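Local coordinates for protein NAF1 (Saccharomyces cerevisiae, PDB 2V3M) that binds RNA and assists the assembly of box H/ACA snoRNPs, contacting Cbf5 through a Gar1-like domain before GAR1 takes its place, at the interface of chains A and B. Sequence-based numbering; all coordinates share one arbitrary frame. Chains: chain A/B, NAF1.

The interface of chains A and B. Residues chain A 37-38, 45, 47, 78, 85; chain B 40-41, 43, 87.
B:Phe40 lays one face of its ring over A:Ser38 and A:Ile45 and turns its CE1 edge to A:Phe85. It loses 97 Å² of surface to chain A. With CG between the backbone N and the carbonyl carbon (chi1 61°), the ring swings out over A:Ser38. The two phenyl rings meet edge to face, with planes 82° apart. A:Phe85 CE2 lies in the plane of the B:Phe40 ring, near CE1. A:Ser38 CB packs under the face, 3.5 Å from B:Phe40 CD2. The methyl CG2 of A:Ile45 lies against that same face near its outer end, 3.8 Å from B:Phe40 CZ. An alanine in place of B:Phe40 would probably leave a gap over A:Ser38 and A:Ile45, and A:Phe85 without its edge-to-face partner.

B:Glu41 follows, with 73 Å² buried. Its carboxylate reaches the ND1 edge of A:His47, and the two planes stand 78° apart. A:His47 ND1 and B:Glu41 OE1 are 3.0 Å apart and can form a hydrogen bond. The OE2 position is modelled too close to ND1, so the detailed geometry is doubtful. A:Lys37 runs across B:Glu41 at about a right angle. A:Lys37 CE touches the carboxylate carbon B:Glu41 CD at 3.5 Å. The amine A:Lys37 NZ stays 4.1 Å from B:Glu41 OE1, but opposite charge may still favour the approach.

A:Phe85 also rests its CE2 over the centre of the A:His47 ring, 3.4 Å above it, and thereby backs the histidine. At its far tip, A:Phe85 CZ meets the amide B:Asn43 ND2 at 3.7 Å. B:Arg87 NE donates a 2.9 Å hydrogen bond to B:Asn43 OD1, which probably fixes the amide's rotation with ND2 turned to that tip.

Chain A contributes strands 30-40, 43-48, 76-78 and 85-89 of the Gar1-like domain. Chain B gives the end of strand 30-40, the connecting loop, the start of strand 43-48, and strand 85-89. The interface is two-fold symmetric, so the contact recurs with chains exchanged. This dimer may reflect crystal packing.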
loop_
_atom_site.group_PDB
_atom_site.type_symbol
_atom_site.label_atom_id
_atom_site.label_comp_id
_atom_site.label_asym_id
_atom_site.label_seq_id
_atom_site.Cartn_x
_atom_site.Cartn_y
_atom_site.Cartn_z
ATOM N N LYS A 37 -2.228 -0.898 7.980
ATOM C CA LYS A 37 -3.014 0.090 7.248
ATOM C C LYS A 37 -3.673 -0.378 5.970
ATOM O O LYS A 37 -4.641 0.190 5.581
ATOM C CB LYS A 37 -2.189 1.279 6.976
ATOM C CG LYS A 37 -1.930 2.073 8.262
ATOM C CD LYS A 37 -3.139 2.812 8.704
ATOM C CE LYS A 37 -2.770 3.948 9.626
ATOM N NZ LYS A 37 -4.049 4.642 10.119
ATOM N N SER A 38 -3.198 -1.468 5.367
ATOM C CA SER A 38 -3.723 -1.875 4.103
ATOM C C SER A 38 -3.537 -3.364 3.700
ATOM O O SER A 38 -2.615 -4.034 4.128
ATOM C CB SER A 38 -3.114 -1.012 3.033
ATOM O OG SER A 38 -3.970 -1.096 1.933
ATOM N N ILE A 45 0.206 -4.002 4.234
ATOM C CA ILE A 45 0.976 -2.796 4.354
ATOM C C ILE A 45 0.911 -2.276 5.806
ATOM O O ILE A 45 -0.175 -2.068 6.318
ATOM C CB ILE A 45 0.411 -1.718 3.480
ATOM C CG1 ILE A 45 0.665 -2.058 2.060
ATOM C CG2 ILE A 45 1.091 -0.441 3.751
ATOM C CD1 ILE A 45 1.714 -2.851 1.767
ATOM N N HIS A 47 2.231 0.814 8.528
ATOM C CA HIS A 47 2.789 2.112 8.445
ATOM C C HIS A 47 3.633 2.246 9.668
ATOM O O HIS A 47 3.113 2.061 10.786
ATOM C CB HIS A 47 1.701 3.173 8.459
ATOM C CG HIS A 47 2.182 4.540 8.074
ATOM N ND1 HIS A 47 1.345 5.636 7.998
ATOM C CD2 HIS A 47 3.417 5.007 7.753
ATOM C CE1 HIS A 47 2.024 6.713 7.621
ATOM N NE2 HIS A 47 3.289 6.359 7.466
ATOM N N PHE A 78 9.338 0.693 1.957
ATOM C CA PHE A 78 9.300 1.871 1.093
ATOM C C PHE A 78 8.669 3.109 1.783
ATOM O O PHE A 78 8.358 3.043 2.943
ATOM C CB PHE A 78 8.439 1.546 -0.123
ATOM C CG PHE A 78 6.953 1.308 0.197
ATOM C CD1 PHE A 78 6.510 0.092 0.741
ATOM C CD2 PHE A 78 5.993 2.240 -0.120
ATOM C CE1 PHE A 78 5.196 -0.191 1.051
ATOM C CE2 PHE A 78 4.631 1.989 0.201
ATOM C CZ PHE A 78 4.243 0.752 0.799
ATOM N N PHE A 85 6.970 2.671 5.177
ATOM C CA PHE A 85 5.869 1.716 5.089
ATOM C C PHE A 85 6.478 0.381 4.840
ATOM O O PHE A 85 7.438 0.308 4.049
ATOM C CB PHE A 85 5.051 1.921 3.843
ATOM C CG PHE A 85 4.204 3.150 3.858
ATOM C CD1 PHE A 85 4.570 4.247 3.114
ATOM C CD2 PHE A 85 3.053 3.202 4.561
ATOM C CE1 PHE A 85 3.783 5.420 3.092
ATOM C CE2 PHE A 85 2.272 4.366 4.601
ATOM C CZ PHE A 85 2.605 5.475 3.870
ATOM N N PHE B 40 -5.055 4.403 1.588
ATOM C CA PHE B 40 -4.887 4.558 3.059
ATOM C C PHE B 40 -4.003 5.785 3.356
ATOM O O PHE B 40 -3.051 6.113 2.553
ATOM C CB PHE B 40 -4.259 3.316 3.639
ATOM C CG PHE B 40 -2.873 3.028 3.069
ATOM C CD1 PHE B 40 -1.719 3.524 3.716
ATOM C CD2 PHE B 40 -2.727 2.310 1.872
ATOM C CE1 PHE B 40 -0.475 3.256 3.231
ATOM C CE2 PHE B 40 -1.500 2.057 1.366
ATOM C CZ PHE B 40 -0.356 2.553 2.013
ATOM N N GLU B 41 -4.302 6.477 4.439
ATOM C CA GLU B 41 -3.527 7.597 4.856
ATOM C C GLU B 41 -3.191 8.577 3.755
ATOM O O GLU B 41 -2.027 8.937 3.545
ATOM C CB GLU B 41 -2.289 7.105 5.516
ATOM C CG GLU B 41 -2.538 7.069 7.024
ATOM C CD GLU B 41 -1.342 6.617 7.781
ATOM O OE1 GLU B 41 -1.098 7.167 8.856
ATOM O OE2 GLU B 41 -0.659 5.724 7.245
ATOM N N ASN B 43 -2.772 8.141 0.853
ATOM C CA ASN B 43 -2.015 7.673 -0.292
ATOM C C ASN B 43 -2.954 6.895 -1.161
ATOM O O ASN B 43 -3.873 6.169 -0.626
ATOM C CB ASN B 43 -0.877 6.771 0.147
ATOM C CG ASN B 43 0.181 7.517 0.879
ATOM O OD1 ASN B 43 1.110 8.057 0.272
ATOM N ND2 ASN B 43 0.030 7.600 2.207
ATOM N N ARG B 87 2.619 5.091 -6.065
ATOM C CA ARG B 87 2.050 5.698 -4.937
ATOM C C ARG B 87 1.856 7.155 -5.266
ATOM O O ARG B 87 2.833 7.816 -5.742
ATOM C CB ARG B 87 3.063 5.582 -3.842
ATOM C CG ARG B 87 2.555 6.065 -2.499
ATOM C CD ARG B 87 3.679 5.879 -1.488
ATOM N NE ARG B 87 3.698 7.072 -0.699
ATOM C CZ ARG B 87 4.704 7.855 -0.596
ATOM N NH1 ARG B 87 5.840 7.542 -1.106
ATOM N NH2 ARG B 87 4.527 8.942 0.086
#